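Local coordinates for Alpha/beta hydrolase family protein (PDB 3OOS) that probably acts as a hydrolase of the alpha/beta fold family, its natural substrate and the bond it cleaves being unknown, at residues Pro25-His30 with Lys79-Ile84; Val107-Thr110 with Ser115-Lys118. One frame throughout, in Å; residues are numbered along the deposited sequence. Where two conformers were deposited one is given.

Overall arrangement
After the N-terminal strands 4-10 and 13-20 comes strand 25-28, and helix 74-87 follows it in the chain; where Leu-81 of that helix packs on Cys-27 and Thr-29, contact 1 closes a long excursion of 48 residues. Contact 2 comes wholly later and closes a short one: four residues separate its segments, across the end of helix 100-112 and the turn into strand 116-122. The two contacts therefore lie in series, neither nested nor crossed, with centres about 10 Å apart. They nevertheless meet in space: Glu-82 of contact 1 is probably hydrogen-bonded to Tyr-108 and Ser-115 of contact 2, and Leu-81 packs against the Tyr-108 ring. Together they tie two helices to the central, mostly parallel sheet.

Contact 1. Residues Pro25-His30 with Lys79-Ile84; sequences PLCVTH and KDLEAI. With SO4 (sulfate ion), chain B.
Leu-81 of helix 74-87 reaches across to Cys-27 and Thr-29 of the segment 25-30, and no hydrogen bond joins the two segments. From CB, which points toward the strand, the side chain runs to CG, placed opposite the carbonyl carbon (chi1 -67°), and there forks. The CD2 branch meets the thiol, 3.8 Å from Cys-27 SG; the CD1 branch turns to the methyl of Thr-29, 4.2 Å from its CG2, and to the ring of Tyr-108. One leucine thus spans two residues that face the helix, while Val-28 between them points away. Thr-29 meets Leu-81 with its methyl, while its OG1 is hydrogen-bonded to the carbonyl of Val-55; this buried polar atom is satisfied without the helix. Next along the chain, His-30 gives its ring edge to a sulfate ion, probably from the crystallisation liquor: NE2 donates to O3 in the ring plane over 2.8 Å, with an N-H...O angle of 152°. Tyr-32, Ser-99 and Ala-100 also hold the sulfate, which places it at what is probably the nucleophile elbow. Helix 74-87 lies on the sheet here, with Phe-95 of the neighbouring strand 93-98 touching Leu-81, Cys-27 and Thr-29, and helix 100-112 packed alongside through Leu-104 and Tyr-108.

Contact 2. Residues Val107-Thr110 with Ser115-Lys118; sequences VYAT and SLTK
The flat face of the Tyr-108 ring receives Leu-116 in a CH-pi contact: CD2 sits 3.6 Å from the ring centroid, 9° off the normal, so the methyl lies almost over its centre. The other branch works nearer the helix backbone, Leu-116 CD1 lying 3.7 Å from Tyr-108 CD1 and 3.8 Å from Ala-109 N. With CG opposite its carbonyl carbon (chi1 -60°), Leu-116 directs both methyls at the helix, one to the ring and one to its root. This is the close-packed part. At the Ala-109 methyl the fit slackens, its CB being 4.4 Å from Leu-116 CD1, and partly exposed Ser-115 makes no close contact with the helix segment. The buried phenol is gripped at its far end: Tyr-108 OH is hydrogen-bonded to Glu-82 and to Trp-93 NE1, which probably helps to fix the rotation of the ring whose face Leu-116 covers. Ser-115 OG is hydrogen-bonded to the same carboxylate. The contact closes the beta-alpha-beta unit made of strand 93-98, helix 100-112 and strand 116-122; Leu-116 also touches Trp-93 and Phe-95 on the adjacent strand, while Tyr-108 touches Ile-78 of helix 74-87 and Val-220 lies beside Ala-109.

Contact 1. Residues Pro25-His30 with Lys79-Ile84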
ATOM      1  N   PRO A  25      -3.015 -17.032  -5.917  1.00 10.46           N
ATOM      2  CA  PRO A  25      -2.225 -15.858  -6.280  1.00  9.84           C
ATOM      3  C   PRO A  25      -2.723 -14.581  -5.614  1.00  9.37           C
ATOM      4  O   PRO A  25      -3.932 -14.348  -5.519  1.00  9.04           O
ATOM      5  CB  PRO A  25      -2.378 -15.783  -7.805  1.00  9.83           C
ATOM      6  CG  PRO A  25      -3.672 -16.479  -8.093  1.00 10.14           C
ATOM      7  CD  PRO A  25      -3.780 -17.565  -7.061  1.00 10.64           C
ATOM      8  N   LEU A  26      -1.774 -13.779  -5.145  1.00  8.87           N
ATOM      9  CA  LEU A  26      -2.071 -12.500  -4.522  1.00  8.48           C
ATOM     10  C   LEU A  26      -1.079 -11.466  -5.034  1.00  8.32           C
ATOM     11  O   LEU A  26       0.132 -11.625  -4.871  1.00  8.64           O
ATOM     12  CB  LEU A  26      -1.981 -12.606  -2.997  1.00  8.62           C
ATOM     13  CG  LEU A  26      -2.293 -11.335  -2.204  1.00  8.28           C
ATOM     14  CD1 LEU A  26      -3.791 -11.063  -2.210  1.00 10.00           C
ATOM     15  CD2 LEU A  26      -1.792 -11.469  -0.779  1.00  8.97           C
ATOM     16  N   CYS A  27      -1.605 -10.422  -5.662  1.00  8.06           N
ATOM     17  CA  CYS A  27      -0.800  -9.289  -6.094  1.00  8.10           C
ATOM     18  C   CYS A  27      -0.666  -8.289  -4.949  1.00  8.03           C
ATOM     19  O   CYS A  27      -1.654  -7.939  -4.300  1.00  8.09           O
ATOM     20  CB  CYS A  27      -1.444  -8.619  -7.314  1.00  8.19           C
ATOM     21  SG  CYS A  27      -0.555  -7.191  -7.953  0.90  8.38           S
ATOM     22  N   VAL A  28       0.564  -7.853  -4.693  1.00  7.94           N
ATOM     23  CA  VAL A  28       0.834  -6.818  -3.696  1.00  8.14           C
ATOM     24  C   VAL A  28       1.690  -5.738  -4.335  1.00  8.34           C
ATOM     25  O   VAL A  28       2.698  -6.033  -4.973  1.00  8.59           O
ATOM     26  CB  VAL A  28       1.582  -7.371  -2.452  1.00  8.02           C
ATOM     27  CG1 VAL A  28       1.997  -6.228  -1.509  1.00  8.55           C
ATOM     28  CG2 VAL A  28       0.728  -8.397  -1.715  1.00  8.11           C
ATOM     29  N   THR A  29       1.282  -4.487  -4.167  1.00  8.66           N
ATOM     30  CA  THR A  29       2.121  -3.365  -4.568  1.00  9.14           C
ATOM     31  C   THR A  29       1.748  -2.128  -3.761  1.00  9.54           C
ATOM     32  O   THR A  29       0.873  -2.188  -2.895  1.00  9.80           O
ATOM     33  CB  THR A  29       2.091  -3.119  -6.114  1.00  9.18           C
ATOM     34  OG1 THR A  29       3.197  -2.293  -6.497  1.00  9.55           O
ATOM     35  CG2 THR A  29       0.786  -2.478  -6.563  1.00  9.50           C
ATOM     36  N   HIS A  30       2.434  -1.027  -4.033  1.00 10.11           N
ATOM     37  CA  HIS A  30       2.167   0.239  -3.379  1.00 10.57           C
ATOM     38  C   HIS A  30       2.129   1.307  -4.460  1.00 10.73           C
ATOM     39  O   HIS A  30       2.644   1.098  -5.553  1.00 11.29           O
ATOM     40  CB  HIS A  30       3.261   0.545  -2.359  1.00 10.63           C
ATOM     41  CG  HIS A  30       2.980   1.751  -1.525  1.00 10.43           C
ATOM     42  ND1 HIS A  30       3.504   2.993  -1.813  1.00 11.01           N
ATOM     43  CD2 HIS A  30       2.209   1.913  -0.425  1.00 10.63           C
ATOM     44  CE1 HIS A  30       3.074   3.866  -0.919  1.00 10.77           C
ATOM     45  NE2 HIS A  30       2.288   3.234  -0.065  1.00  9.88           N
ATOM     46  N   LYS A  79      -4.509  -1.037 -15.255  0.50  9.41           N
ATOM     47  CA  LYS A  79      -4.317  -1.607 -16.589  0.50  9.42           C
ATOM     48  C   LYS A  79      -2.986  -2.362 -16.690  0.50  9.28           C
ATOM     49  O   LYS A  79      -2.919  -3.427 -17.306  0.50  9.36           O
ATOM     50  CB  LYS A  79      -4.410  -0.516 -17.656  0.50  9.72           C
ATOM     51  CG  LYS A  79      -5.758   0.183 -17.696  0.50 10.16           C
ATOM     52  CD  LYS A  79      -5.759   1.304 -18.719  0.50 10.85           C
ATOM     53  CE  LYS A  79      -7.134   1.939 -18.833  0.50 11.56           C
ATOM     54  NZ  LYS A  79      -8.136   0.962 -19.338  0.50 12.55           N
ATOM     55  N   ASP A  80      -1.942  -1.811 -16.069  1.00  9.12           N
ATOM     56  CA  ASP A  80      -0.627  -2.467 -15.999  1.00  8.90           C
ATOM     57  C   ASP A  80      -0.699  -3.773 -15.209  1.00  8.58           C
ATOM     58  O   ASP A  80      -0.190  -4.804 -15.656  1.00  8.45           O
ATOM     59  CB  ASP A  80       0.421  -1.539 -15.373  1.00  9.05           C
ATOM     60  CG  ASP A  80       0.865  -0.424 -16.310  1.00  9.97           C
ATOM     61  OD1 ASP A  80       0.467  -0.417 -17.495  1.00 11.08           O
ATOM     62  OD2 ASP A  80       1.629   0.450 -15.848  1.00 11.23           O
ATOM     63  N   LEU A  81      -1.339  -3.730 -14.040  1.00  8.27           N
ATOM     64  CA  LEU A  81      -1.496  -4.929 -13.214  1.00  7.90           C
ATOM     65  C   LEU A  81      -2.322  -6.002 -13.925  1.00  7.90           C
ATOM     66  O   LEU A  81      -2.030  -7.195 -13.818  1.00  7.70           O
ATOM     67  CB  LEU A  81      -2.103  -4.588 -11.847  1.00  7.87           C
ATOM     68  CG  LEU A  81      -1.214  -3.742 -10.924  1.00  8.07           C
ATOM     69  CD1 LEU A  81      -1.977  -3.330  -9.672  1.00  8.43           C
ATOM     70  CD2 LEU A  81       0.088  -4.466 -10.562  1.00  8.84           C
ATOM     71  N   GLU A  82      -3.346  -5.565 -14.651  1.00  7.95           N
ATOM     72  CA  GLU A  82      -4.171  -6.480 -15.434  1.00  8.12           C
ATOM     73  C   GLU A  82      -3.371  -7.149 -16.553  1.00  8.21           C
ATOM     74  O   GLU A  82      -3.543  -8.343 -16.819  1.00  8.32           O
ATOM     75  CB  GLU A  82      -5.399  -5.748 -15.978  1.00  8.20           C
ATOM     76  CG  GLU A  82      -6.486  -5.557 -14.931  1.00  9.06           C
ATOM     77  CD  GLU A  82      -7.196  -6.856 -14.596  1.00  9.74           C
ATOM     78  OE1 GLU A  82      -8.159  -7.205 -15.313  1.00 10.73           O
ATOM     79  OE2 GLU A  82      -6.786  -7.528 -13.622  1.00 10.18           O
ATOM     80  N   ALA A  83      -2.480  -6.385 -17.185  1.00  8.34           N
ATOM     81  CA  ALA A  83      -1.605  -6.923 -18.225  1.00  8.34           C
ATOM     82  C   ALA A  83      -0.633  -7.957 -17.653  1.00  8.22           C
ATOM     83  O   ALA A  83      -0.352  -8.967 -18.299  1.00  8.85           O
ATOM     84  CB  ALA A  83      -0.849  -5.795 -18.936  1.00  8.53           C
ATOM     85  N   ILE A  84      -0.134  -7.705 -16.444  1.00  7.93           N
ATOM     86  CA  ILE A  84       0.743  -8.663 -15.760  1.00  7.70           C
ATOM     87  C   ILE A  84      -0.038  -9.939 -15.453  1.00  7.76           C
ATOM     88  O   ILE A  84       0.428 -11.044 -15.746  1.00  7.89           O
ATOM     89  CB  ILE A  84       1.361  -8.060 -14.476  1.00  7.53           C
ATOM     90  CG1 ILE A  84       2.317  -6.919 -14.851  1.00  7.57           C
ATOM     91  CG2 ILE A  84       2.081  -9.139 -13.646  1.00  7.79           C
ATOM     92  CD1 ILE A  84       2.773  -6.065 -13.682  1.00  8.21           C
TER
HETATM   93  S   SO4 B 278       2.200   5.585   2.582  0.80 18.93           S
HETATM   94  O1  SO4 B 278       2.618   6.923   2.175  0.80 20.01           O
HETATM   95  O2  SO4 B 278       1.662   5.641   3.934  0.80 18.57           O
HETATM   96  O3  SO4 B 278       1.196   5.091   1.647  0.80 16.84           O
HETATM   97  O4  SO4 B 278       3.361   4.696   2.555  0.80 19.88           O

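Contact 2. Residues Val107-Thr110 with Ser115-Lys118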
ATOM      1  N   VAL A 107      -9.398   1.166  -6.009  1.00  7.99           N
ATOM      2  CA  VAL A 107      -9.517   1.475  -7.434  1.00  8.38           C
ATOM      3  C   VAL A 107      -9.454   0.203  -8.293  1.00  8.33           C
ATOM      4  O   VAL A 107     -10.179   0.093  -9.275  1.00  8.52           O
ATOM      5  CB  VAL A 107      -8.493   2.555  -7.881  1.00  8.39           C
ATOM      6  CG1 VAL A 107      -8.591   2.821  -9.384  1.00  8.92           C
ATOM      7  CG2 VAL A 107      -8.740   3.849  -7.107  1.00  8.96           C
ATOM      8  N   TYR A 108      -8.623  -0.770  -7.913  1.00  8.43           N
ATOM      9  CA  TYR A 108      -8.629  -2.065  -8.611  1.00  8.45           C
ATOM     10  C   TYR A 108     -10.040  -2.663  -8.583  1.00  8.78           C
ATOM     11  O   TYR A 108     -10.555  -3.127  -9.610  1.00  8.89           O
ATOM     12  CB  TYR A 108      -7.617  -3.041  -7.989  1.00  8.28           C
ATOM     13  CG  TYR A 108      -7.020  -4.068  -8.946  1.00  8.28           C
ATOM     14  CD1 TYR A 108      -7.760  -4.604 -10.009  1.00  8.10           C
ATOM     15  CD2 TYR A 108      -5.712  -4.519  -8.770  1.00  8.37           C
ATOM     16  CE1 TYR A 108      -7.203  -5.552 -10.877  1.00  8.30           C
ATOM     17  CE2 TYR A 108      -5.149  -5.465  -9.623  1.00  8.12           C
ATOM     18  CZ  TYR A 108      -5.892  -5.975 -10.672  1.00  8.04           C
ATOM     19  OH  TYR A 108      -5.313  -6.909 -11.509  1.00  8.72           O
ATOM     20  N   ALA A 109     -10.668  -2.621  -7.410  1.00  8.99           N
ATOM     21  CA  ALA A 109     -12.021  -3.154  -7.248  1.00  9.71           C
ATOM     22  C   ALA A 109     -13.053  -2.386  -8.081  1.00 10.22           C
ATOM     23  O   ALA A 109     -13.910  -2.991  -8.728  1.00 10.97           O
ATOM     24  CB  ALA A 109     -12.410  -3.173  -5.778  1.00  9.78           C
ATOM     25  N   THR A 110     -12.972  -1.061  -8.090  1.00 10.40           N
ATOM     26  CA  THR A 110     -13.975  -0.278  -8.814  1.00 10.95           C
ATOM     27  C   THR A 110     -13.816  -0.363 -10.340  1.00 11.21           C
ATOM     28  O   THR A 110     -14.803  -0.290 -11.075  1.00 11.79           O
ATOM     29  CB  THR A 110     -14.032   1.193  -8.351  1.00 10.83           C
ATOM     30  OG1 THR A 110     -12.767   1.824  -8.582  1.00 11.72           O
ATOM     31  CG2 THR A 110     -14.392   1.279  -6.862  1.00 11.07           C
ATOM     32  N   SER A 115     -11.808  -9.357 -12.109  1.00 10.19           N
ATOM     33  CA  SER A 115     -10.508 -10.024 -12.121  1.00  9.83           C
ATOM     34  C   SER A 115      -9.977 -10.361 -10.727  1.00  9.70           C
ATOM     35  O   SER A 115      -8.908 -10.955 -10.604  1.00  9.71           O
ATOM     36  CB  SER A 115      -9.480  -9.151 -12.840  1.00  9.48           C
ATOM     37  OG  SER A 115      -9.863  -8.924 -14.180  1.00 10.12           O
ATOM     38  N   LEU A 116     -10.710  -9.973  -9.686  1.00  9.65           N
ATOM     39  CA  LEU A 116     -10.222 -10.112  -8.311  1.00  9.67           C
ATOM     40  C   LEU A 116     -10.978 -11.154  -7.499  1.00  9.75           C
ATOM     41  O   LEU A 116     -12.209 -11.192  -7.513  1.00 10.31           O
ATOM     42  CB  LEU A 116     -10.265  -8.761  -7.582  1.00  9.56           C
ATOM     43  CG  LEU A 116      -9.439  -7.608  -8.164  1.00  9.47           C
ATOM     44  CD1 LEU A 116      -9.771  -6.312  -7.441  1.00  9.90           C
ATOM     45  CD2 LEU A 116      -7.935  -7.894  -8.099  1.00 11.07           C
ATOM     46  N   THR A 117     -10.228 -11.997  -6.791  1.00  9.81           N
ATOM     47  CA  THR A 117     -10.812 -12.964  -5.859  1.00  9.93           C
ATOM     48  C   THR A 117     -11.198 -12.281  -4.549  1.00  9.97           C
ATOM     49  O   THR A 117     -12.108 -12.735  -3.843  1.00 10.38           O
ATOM     50  CB  THR A 117      -9.829 -14.107  -5.536  1.00  9.97           C
ATOM     51  OG1 THR A 117      -8.603 -13.553  -5.042  1.00  9.57           O
ATOM     52  CG2 THR A 117      -9.535 -14.945  -6.775  1.00 10.06           C
ATOM     53  N   LYS A 118     -10.492 -11.195  -4.237  1.00  9.57           N
ATOM     54  CA  LYS A 118     -10.655 -10.439  -2.996  1.00  9.42           C
ATOM     55  C   LYS A 118      -9.756  -9.208  -3.018  1.00  9.19           C
ATOM     56  O   LYS A 118      -8.810  -9.137  -3.808  1.00  9.06           O
ATOM     57  CB  LYS A 118     -10.268 -11.298  -1.781  1.00  9.50           C
ATOM     58  CG  LYS A 118      -8.764 -11.620  -1.684  1.00  9.87           C
ATOM     59  CD  LYS A 118      -8.485 -12.783  -0.744  1.00 11.00           C
ATOM     60  CE  LYS A 118      -8.736 -14.119  -1.430  1.00 12.13           C
ATOM     61  NZ  LYS A 118      -8.702 -15.268  -0.485  1.00 12.21           N
TER